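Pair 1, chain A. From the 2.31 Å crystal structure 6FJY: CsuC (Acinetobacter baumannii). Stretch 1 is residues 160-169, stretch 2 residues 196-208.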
# COMPACT_ATOMS: atom_id res chain seq x y z
N GLN A 160 -19.24 -33.22 4.09
CA GLN A 160 -18.25 -32.72 5.03
C GLN A 160 -18.82 -31.62 5.91
O GLN A 160 -20.04 -31.41 5.95
CB GLN A 160 -17.02 -32.20 4.28
N SER A 161 -17.96 -30.91 6.63
CA SER A 161 -18.36 -29.82 7.51
C SER A 161 -17.86 -28.50 6.95
O SER A 161 -16.76 -28.43 6.40
CB SER A 161 -17.83 -30.03 8.93
OG SER A 161 -18.38 -31.19 9.52
N GLU A 162 -18.69 -27.47 7.08
CA GLU A 162 -18.35 -26.15 6.55
C GLU A 162 -18.76 -25.07 7.54
O GLU A 162 -19.90 -25.06 8.02
CB GLU A 162 -19.04 -25.92 5.20
CG GLU A 162 -18.49 -26.75 4.04
CD GLU A 162 -19.18 -26.42 2.73
OE1 GLU A 162 -20.32 -25.91 2.76
OE2 GLU A 162 -18.58 -26.66 1.66
N LEU A 163 -17.83 -24.16 7.84
CA LEU A 163 -18.07 -23.04 8.73
C LEU A 163 -18.63 -21.88 7.91
O LEU A 163 -18.05 -21.49 6.90
CB LEU A 163 -16.79 -22.60 9.44
CG LEU A 163 -16.92 -21.33 10.29
CD1 LEU A 163 -17.93 -21.49 11.39
CD2 LEU A 163 -15.58 -20.88 10.85
N TYR A 164 -19.74 -21.31 8.38
CA TYR A 164 -20.38 -20.18 7.73
C TYR A 164 -20.12 -18.93 8.56
O TYR A 164 -20.33 -18.94 9.77
CB TYR A 164 -21.89 -20.41 7.59
CG TYR A 164 -22.32 -21.49 6.61
CD1 TYR A 164 -22.09 -22.84 6.88
CD2 TYR A 164 -22.98 -21.17 5.43
CE1 TYR A 164 -22.50 -23.83 5.99
CE2 TYR A 164 -23.38 -22.14 4.55
CZ TYR A 164 -23.14 -23.47 4.83
OH TYR A 164 -23.56 -24.44 3.93
N LEU A 165 -19.67 -17.86 7.90
CA LEU A 165 -19.46 -16.57 8.54
C LEU A 165 -20.31 -15.53 7.84
O LEU A 165 -20.29 -15.43 6.61
CB LEU A 165 -17.98 -16.17 8.49
CG LEU A 165 -17.13 -16.43 9.73
CD1 LEU A 165 -17.61 -17.62 10.49
CD2 LEU A 165 -15.66 -16.61 9.33
N LYS A 166 -21.07 -14.76 8.62
CA LYS A 166 -21.93 -13.73 8.06
C LYS A 166 -21.48 -12.37 8.58
O LYS A 166 -21.12 -12.23 9.75
CB LYS A 166 -23.40 -13.96 8.41
CG LYS A 166 -24.32 -12.87 7.88
CD LYS A 166 -25.78 -13.08 8.27
CE LYS A 166 -26.40 -14.27 7.58
NZ LYS A 166 -27.77 -14.51 8.14
N ASN A 167 -21.45 -11.39 7.69
CA ASN A 167 -21.15 -10.01 8.04
C ASN A 167 -22.40 -9.18 7.83
O ASN A 167 -22.88 -9.06 6.69
CB ASN A 167 -19.99 -9.49 7.20
CG ASN A 167 -19.40 -8.23 7.74
OD1 ASN A 167 -20.01 -7.55 8.57
ND2 ASN A 167 -18.19 -7.89 7.28
N ASN A 168 -22.93 -8.61 8.91
CA ASN A 168 -24.08 -7.71 8.86
C ASN A 168 -23.68 -6.24 8.88
O ASN A 168 -24.56 -5.37 8.89
CB ASN A 168 -25.03 -8.03 10.00
CG ASN A 168 -25.52 -9.45 9.94
OD1 ASN A 168 -26.05 -9.89 8.92
ND2 ASN A 168 -25.32 -10.19 11.03
N GLY A 169 -22.38 -5.95 8.97
CA GLY A 169 -21.90 -4.59 8.93
C GLY A 169 -21.67 -4.09 7.52
O GLY A 169 -21.69 -4.84 6.55
N TYR A 196 -11.59 -13.38 4.10
CA TYR A 196 -12.37 -12.17 3.88
C TYR A 196 -13.85 -12.49 4.08
O TYR A 196 -14.34 -13.48 3.54
CB TYR A 196 -12.16 -11.61 2.48
CG TYR A 196 -10.96 -10.71 2.31
CD1 TYR A 196 -11.02 -9.35 2.65
CD2 TYR A 196 -9.77 -11.22 1.82
CE1 TYR A 196 -9.90 -8.53 2.51
CE2 TYR A 196 -8.65 -10.41 1.68
CZ TYR A 196 -8.72 -9.07 2.02
OH TYR A 196 -7.60 -8.29 1.86
N VAL A 197 -14.52 -11.69 4.90
CA VAL A 197 -15.98 -11.68 4.97
C VAL A 197 -16.42 -10.28 4.56
O VAL A 197 -16.34 -9.33 5.34
CB VAL A 197 -16.50 -12.06 6.36
CG1 VAL A 197 -18.00 -12.27 6.31
CG2 VAL A 197 -15.81 -13.32 6.84
N LEU A 198 -16.89 -10.15 3.33
CA LEU A 198 -17.27 -8.86 2.80
C LEU A 198 -18.52 -8.34 3.50
O LEU A 198 -19.30 -9.09 4.09
CB LEU A 198 -17.50 -8.96 1.29
CG LEU A 198 -16.27 -9.22 0.41
CD1 LEU A 198 -16.68 -9.35 -1.03
CD2 LEU A 198 -15.21 -8.11 0.56
N SER A 199 -18.70 -7.02 3.42
CA SER A 199 -19.85 -6.35 4.01
C SER A 199 -21.16 -6.91 3.46
O SER A 199 -21.31 -7.14 2.25
CB SER A 199 -19.78 -4.86 3.71
OG SER A 199 -19.94 -4.66 2.32
N ASN A 200 -22.13 -7.10 4.35
CA ASN A 200 -23.46 -7.57 3.98
C ASN A 200 -23.38 -8.84 3.14
O ASN A 200 -24.01 -8.98 2.09
CB ASN A 200 -24.24 -6.48 3.25
CG ASN A 200 -24.22 -5.15 4.00
OD1 ASN A 200 -24.94 -4.97 4.98
ND2 ASN A 200 -23.43 -4.21 3.51
N SER A 201 -22.55 -9.78 3.59
CA SER A 201 -22.28 -11.00 2.85
C SER A 201 -22.12 -12.17 3.82
O SER A 201 -21.92 -11.98 5.02
CB SER A 201 -21.02 -10.87 1.99
OG SER A 201 -21.09 -9.73 1.14
N THR A 202 -22.20 -13.37 3.27
CA THR A 202 -21.95 -14.60 4.00
C THR A 202 -21.05 -15.48 3.15
O THR A 202 -21.24 -15.57 1.93
CB THR A 202 -23.25 -15.36 4.34
OG1 THR A 202 -24.11 -14.54 5.16
CG2 THR A 202 -22.96 -16.68 5.07
N VAL A 203 -20.05 -16.11 3.79
CA VAL A 203 -19.16 -17.05 3.12
C VAL A 203 -19.02 -18.29 3.98
O VAL A 203 -19.29 -18.27 5.19
CB VAL A 203 -17.77 -16.47 2.81
CG1 VAL A 203 -17.76 -15.86 1.44
CG2 VAL A 203 -17.37 -15.46 3.86
N LYS A 204 -18.56 -19.38 3.35
CA LYS A 204 -18.37 -20.65 4.04
C LYS A 204 -16.97 -21.19 3.77
O LYS A 204 -16.37 -20.91 2.73
CB LYS A 204 -19.44 -21.68 3.65
CG LYS A 204 -19.72 -21.81 2.16
CD LYS A 204 -20.87 -22.80 1.95
CE LYS A 204 -21.20 -23.01 0.48
NZ LYS A 204 -22.30 -24.02 0.32
N PHE A 205 -16.47 -21.98 4.72
CA PHE A 205 -15.12 -22.52 4.60
C PHE A 205 -15.11 -24.02 4.82
O PHE A 205 -16.17 -24.65 4.93
CB PHE A 205 -14.20 -21.87 5.65
CG PHE A 205 -13.90 -20.42 5.38
CD1 PHE A 205 -13.87 -19.92 4.09
CD2 PHE A 205 -13.66 -19.56 6.44
CE1 PHE A 205 -13.59 -18.58 3.86
CE2 PHE A 205 -13.38 -18.23 6.21
CZ PHE A 205 -13.35 -17.74 4.92
N ALA A 206 -13.92 -24.61 4.90
CA ALA A 206 -13.73 -26.05 5.07
C ALA A 206 -13.14 -26.29 6.45
O ALA A 206 -12.08 -25.75 6.77
CB ALA A 206 -12.82 -26.61 3.97
N ILE A 207 -13.81 -27.11 7.27
CA ILE A 207 -13.37 -27.31 8.64
C ILE A 207 -13.58 -28.75 9.09
O ILE A 207 -13.90 -29.63 8.29
CB ILE A 207 -14.07 -26.34 9.62
CG1 ILE A 207 -15.59 -26.38 9.41
CG2 ILE A 207 -13.54 -24.92 9.48
CD1 ILE A 207 -16.32 -27.10 10.50
N ASP A 208 -13.40 -28.98 10.39
CA ASP A 208 -13.71 -30.24 11.07
C ASP A 208 -13.82 -29.92 12.56
O ASP A 208 -13.96 -28.75 12.94
CB ASP A 208 -12.66 -31.31 10.74
CG ASP A 208 -13.12 -32.72 11.08
OD1 ASP A 208 -13.46 -32.98 12.26
OD2 ASP A 208 -13.15 -33.57 10.17

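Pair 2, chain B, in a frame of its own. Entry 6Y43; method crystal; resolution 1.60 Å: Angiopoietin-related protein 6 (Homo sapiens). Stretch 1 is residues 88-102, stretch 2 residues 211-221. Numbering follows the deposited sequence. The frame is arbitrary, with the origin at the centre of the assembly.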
# COMPACT_ATOMS: atom_id res chain seq x y z
N GLN B 88 10.91 8.13 2.34
CA GLN B 88 12.34 7.91 2.45
C GLN B 88 12.80 6.80 1.52
O GLN B 88 13.84 6.92 0.85
CB GLN B 88 12.69 7.57 3.90
CG GLN B 88 12.44 8.70 4.87
CD GLN B 88 13.39 9.83 4.68
OE1 GLN B 88 14.59 9.61 4.45
NE2 GLN B 88 12.89 11.07 4.75
N LEU B 89 12.04 5.71 1.45
CA LEU B 89 12.42 4.60 0.59
C LEU B 89 12.35 4.97 -0.89
O LEU B 89 13.21 4.57 -1.67
CB LEU B 89 11.52 3.40 0.85
CG LEU B 89 11.76 2.65 2.14
CD1 LEU B 89 10.65 1.62 2.31
CD2 LEU B 89 13.14 2.01 2.10
N THR B 90 11.33 5.72 -1.30
CA THR B 90 11.12 5.94 -2.72
C THR B 90 11.80 7.22 -3.20
O THR B 90 11.67 7.56 -4.38
CB THR B 90 9.62 5.99 -3.04
OG1 THR B 90 9.00 7.09 -2.37
CG2 THR B 90 8.96 4.71 -2.62
N SER B 91 12.48 7.93 -2.29
CA SER B 91 13.31 9.09 -2.60
C SER B 91 14.71 8.70 -3.06
O SER B 91 15.56 9.58 -3.24
CB SER B 91 13.43 9.99 -1.36
OG SER B 91 14.44 9.50 -0.49
N ARG B 92 14.96 7.41 -3.27
CA ARG B 92 16.28 6.91 -3.64
C ARG B 92 16.08 5.86 -4.72
O ARG B 92 15.74 4.71 -4.42
CB ARG B 92 17.01 6.35 -2.43
N GLY B 93 16.29 6.25 -5.97
CA GLY B 93 16.15 5.34 -7.09
C GLY B 93 14.70 5.17 -7.50
O GLY B 93 13.78 5.72 -6.91
N ASP B 94 14.51 4.36 -8.54
CA ASP B 94 13.18 4.07 -9.06
C ASP B 94 12.63 2.80 -8.41
O ASP B 94 13.38 1.92 -7.97
CB ASP B 94 13.23 3.89 -10.57
CG ASP B 94 13.34 5.22 -11.31
OD1 ASP B 94 12.50 6.12 -11.04
OD2 ASP B 94 14.25 5.35 -12.14
N HIS B 95 11.29 2.74 -8.33
CA HIS B 95 10.61 1.64 -7.67
C HIS B 95 9.41 1.19 -8.48
O HIS B 95 8.72 2.01 -9.08
CB HIS B 95 10.14 2.00 -6.27
CG HIS B 95 11.26 2.06 -5.28
ND1 HIS B 95 12.07 3.16 -5.16
CD2 HIS B 95 11.71 1.14 -4.40
CE1 HIS B 95 12.98 2.92 -4.22
NE2 HIS B 95 12.78 1.71 -3.74
N GLU B 96 9.15 -0.11 -8.43
CA GLU B 96 7.92 -0.69 -8.93
C GLU B 96 6.95 -0.87 -7.77
O GLU B 96 7.35 -1.29 -6.67
CB GLU B 96 8.19 -2.04 -9.59
CG GLU B 96 6.96 -2.72 -10.14
CD GLU B 96 7.27 -3.98 -10.91
OE1 GLU B 96 8.45 -4.42 -10.89
OE2 GLU B 96 6.32 -4.54 -11.51
N LEU B 97 5.69 -0.53 -8.01
CA LEU B 97 4.61 -0.81 -7.08
C LEU B 97 3.81 -1.99 -7.57
O LEU B 97 3.40 -2.02 -8.74
CB LEU B 97 3.69 0.40 -6.96
CG LEU B 97 2.40 0.21 -6.19
CD1 LEU B 97 2.70 0.08 -4.70
CD2 LEU B 97 1.53 1.45 -6.41
N LEU B 98 3.58 -2.96 -6.68
CA LEU B 98 2.73 -4.11 -6.94
C LEU B 98 1.55 -4.06 -5.99
O LEU B 98 1.73 -3.86 -4.78
CB LEU B 98 3.52 -5.41 -6.74
CG LEU B 98 2.73 -6.71 -6.85
CD1 LEU B 98 2.22 -6.92 -8.24
CD2 LEU B 98 3.64 -7.87 -6.44
N VAL B 99 0.34 -4.17 -6.52
CA VAL B 99 -0.87 -4.24 -5.71
C VAL B 99 -1.42 -5.64 -5.87
O VAL B 99 -1.63 -6.11 -7.00
CB VAL B 99 -1.91 -3.19 -6.12
CG1 VAL B 99 -3.17 -3.38 -5.33
CG2 VAL B 99 -1.37 -1.77 -5.90
N LEU B 100 -1.66 -6.31 -4.75
CA LEU B 100 -2.17 -7.67 -4.75
C LEU B 100 -3.56 -7.65 -4.12
O LEU B 100 -3.74 -7.09 -3.04
CB LEU B 100 -1.25 -8.59 -3.94
CG LEU B 100 0.19 -8.73 -4.42
CD1 LEU B 100 0.94 -9.63 -3.47
CD2 LEU B 100 0.24 -9.32 -5.82
N LEU B 101 -4.53 -8.28 -4.79
CA LEU B 101 -5.91 -8.28 -4.36
C LEU B 101 -6.46 -9.70 -4.34
O LEU B 101 -6.10 -10.52 -5.19
CB LEU B 101 -6.78 -7.44 -5.30
CG LEU B 101 -6.23 -6.06 -5.65
CD1 LEU B 101 -7.04 -5.48 -6.79
CD2 LEU B 101 -6.30 -5.15 -4.41
N GLU B 102 -7.36 -9.97 -3.40
CA GLU B 102 -8.10 -11.23 -3.39
C GLU B 102 -9.54 -10.96 -2.97
O GLU B 102 -9.78 -10.31 -1.95
CB GLU B 102 -7.46 -12.24 -2.43
CG GLU B 102 -8.08 -13.62 -2.38
CD GLU B 102 -7.40 -14.54 -1.37
OE1 GLU B 102 -6.21 -14.29 -1.03
OE2 GLU B 102 -8.05 -15.52 -0.90
N ARG B 211 -11.31 -9.28 0.27
CA ARG B 211 -10.88 -10.07 1.43
C ARG B 211 -9.44 -9.75 1.83
O ARG B 211 -9.12 -9.69 3.01
CB ARG B 211 -11.03 -11.56 1.15
CG ARG B 211 -10.58 -12.42 2.31
CD ARG B 211 -11.08 -13.85 2.15
NE ARG B 211 -10.44 -14.57 1.05
CZ ARG B 211 -10.84 -15.76 0.61
NH1 ARG B 211 -10.20 -16.33 -0.39
NH2 ARG B 211 -11.88 -16.39 1.16
N LYS B 212 -8.55 -9.62 0.85
CA LYS B 212 -7.15 -9.34 1.10
C LYS B 212 -6.71 -8.27 0.11
O LYS B 212 -7.13 -8.26 -1.05
CB LYS B 212 -6.25 -10.57 0.98
CG LYS B 212 -6.71 -11.76 1.75
CD LYS B 212 -5.50 -12.55 2.29
CE LYS B 212 -6.00 -13.94 2.77
NZ LYS B 212 -5.45 -15.04 1.92
N ALA B 213 -5.89 -7.36 0.59
CA ALA B 213 -5.29 -6.35 -0.26
C ALA B 213 -3.91 -6.03 0.28
O ALA B 213 -3.71 -6.03 1.49
CB ALA B 213 -6.14 -5.09 -0.32
N ALA B 214 -2.96 -5.76 -0.61
CA ALA B 214 -1.64 -5.33 -0.14
C ALA B 214 -0.96 -4.51 -1.21
O ALA B 214 -1.24 -4.67 -2.40
CB ALA B 214 -0.75 -6.53 0.24
N MET B 215 -0.10 -3.61 -0.77
CA MET B 215 0.70 -2.75 -1.63
C MET B 215 2.16 -3.03 -1.33
O MET B 215 2.56 -3.05 -0.15
CB MET B 215 0.38 -1.28 -1.40
CG MET B 215 -1.10 -0.96 -1.51
SD MET B 215 -1.51 0.77 -1.16
CE MET B 215 -0.81 1.63 -2.58
N LEU B 216 2.95 -3.30 -2.36
CA LEU B 216 4.34 -3.71 -2.15
C LEU B 216 5.24 -2.95 -3.11
O LEU B 216 4.82 -2.59 -4.21
CB LEU B 216 4.49 -5.22 -2.36
CG LEU B 216 3.42 -6.13 -1.71
CD1 LEU B 216 2.20 -6.25 -2.57
CD2 LEU B 216 4.09 -7.43 -1.49
N ILE B 217 6.48 -2.70 -2.70
CA ILE B 217 7.43 -2.03 -3.58
C ILE B 217 8.76 -2.78 -3.64
O ILE B 217 9.13 -3.54 -2.75
CB ILE B 217 7.66 -0.56 -3.15
CG1 ILE B 217 8.23 -0.51 -1.73
CG2 ILE B 217 6.36 0.21 -3.28
CD1 ILE B 217 8.59 0.91 -1.30
N ARG B 218 9.48 -2.54 -4.74
CA ARG B 218 10.75 -3.16 -5.03
C ARG B 218 11.53 -2.20 -5.91
O ARG B 218 10.92 -1.52 -6.76
CB ARG B 218 10.54 -4.49 -5.75
CG ARG B 218 11.77 -5.30 -6.12
CD ARG B 218 11.32 -6.66 -6.65
NE ARG B 218 10.82 -6.65 -8.03
CZ ARG B 218 10.42 -7.74 -8.68
NH1 ARG B 218 10.45 -8.94 -8.09
NH2 ARG B 218 9.96 -7.65 -9.92
N PRO B 219 12.85 -2.11 -5.75
CA PRO B 219 13.62 -1.28 -6.68
C PRO B 219 13.38 -1.72 -8.12
O PRO B 219 13.23 -2.91 -8.42
CB PRO B 219 15.08 -1.51 -6.24
CG PRO B 219 14.98 -2.00 -4.82
CD PRO B 219 13.70 -2.77 -4.75
N LEU B 220 13.31 -0.74 -9.00
CA LEU B 220 13.08 -0.98 -10.42
C LEU B 220 14.41 -0.81 -11.14
O LEU B 220 14.90 0.31 -11.28
CB LEU B 220 12.05 -0.02 -10.99
CG LEU B 220 11.66 -0.21 -12.45
CD1 LEU B 220 11.24 -1.62 -12.76
CD2 LEU B 220 10.54 0.79 -12.75
N LYS B 221 14.97 -1.91 -11.58
CA LYS B 221 16.25 -1.94 -12.28
C LYS B 221 15.98 -2.28 -13.73
O LYS B 221 15.69 -3.44 -14.05
CB LYS B 221 17.15 -2.95 -11.60
CG LYS B 221 18.42 -3.24 -12.31
CD LYS B 221 19.16 -1.91 -12.44
CE LYS B 221 20.14 -2.02 -13.55
NZ LYS B 221 21.38 -2.39 -12.89
O HOH W 1 15.83 2.40 -12.61
O HOH W 2 10.93 -4.38 -9.84

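What backbone geometry do the two pairs share? Each is a pair of neighbouring antiparallel strands, with N-to-C directions 165° apart in pair 1 and 156° apart in pair 2, and 14 central residues superpose with an RMSD of 0.5 Å. L165(A) falls on L98(B) and V203(A) on L216(B), and both couples are hydrogen-bonded in both directions. In pair 1, L165(A) N donates to V203(A) O at 2.8 Å and V203(A) N to L165(A) O at 2.9 Å; in pair 2, L98(B) N to L216(B) O and L216(B) N to L98(B) O are both 2.8 Å.

How far does the regular ladder run? In pair 2 it continues through L100(B) with A214(B) to E102(B) with K212(B), where E102(B) N reaches K212(B) O at 2.9 Å. In pair 1, N167(A), which matches L100(B), donates from N to S201(A) O at 2.8 Å, and the return bond from S201(A) N to N167(A) O, at 3.2 Å, is weak. The side chain of N167(A) adds a bond of its own, ND2 to V197(A) O at 3.0 Å, whereas L100(B) packs its CG against L216(B) CD1 at 3.7 Å.

How is the face carrying Y164(A) and K204(A) filled, compared with that of L97(B) and I217(B)? These positions coincide, and in both pairs the side chains of the facing residues lie together. K204(A) lays its CB over the face of the Y164(A) ring, 4.0 Å from the ring centroid, so the aliphatic part of a charged side chain packs on the ring, with K204(A) CD 3.7 Å from Y164(A) CE2. Its NZ then forms a long salt bridge with E162(A) OE1, 3.7 Å away. Pair 2 fills the two matched positions with aliphatic side chains: L97(B) CD1 lies 3.9 Å from I217(B) CG2, and I217(B) CD1 also reaches L89(B) CD1 at 4.2 Å.

What replaces the apolar contacts of L163(A) and F205(A) at the matched E96(B) and R218(B)? In pair 1, L163(A) CB rests 4.0 Å from I207(A) CG1, while L165(A) CD2 approaches F205(A) CE2 at 4.2 Å. Pair 2 places opposite charges here, but E96(B) OE1 and R218(B) NH2 form only a long salt bridge at 3.7 Å. Water 2 bridges the two side chains, donating to E96(B) OE1 at 2.7 Å and accepting from R218(B) NE at 2.9 Å. Oily contact in one pair thus gives way to charge and water in the other, on nearly the same backbone.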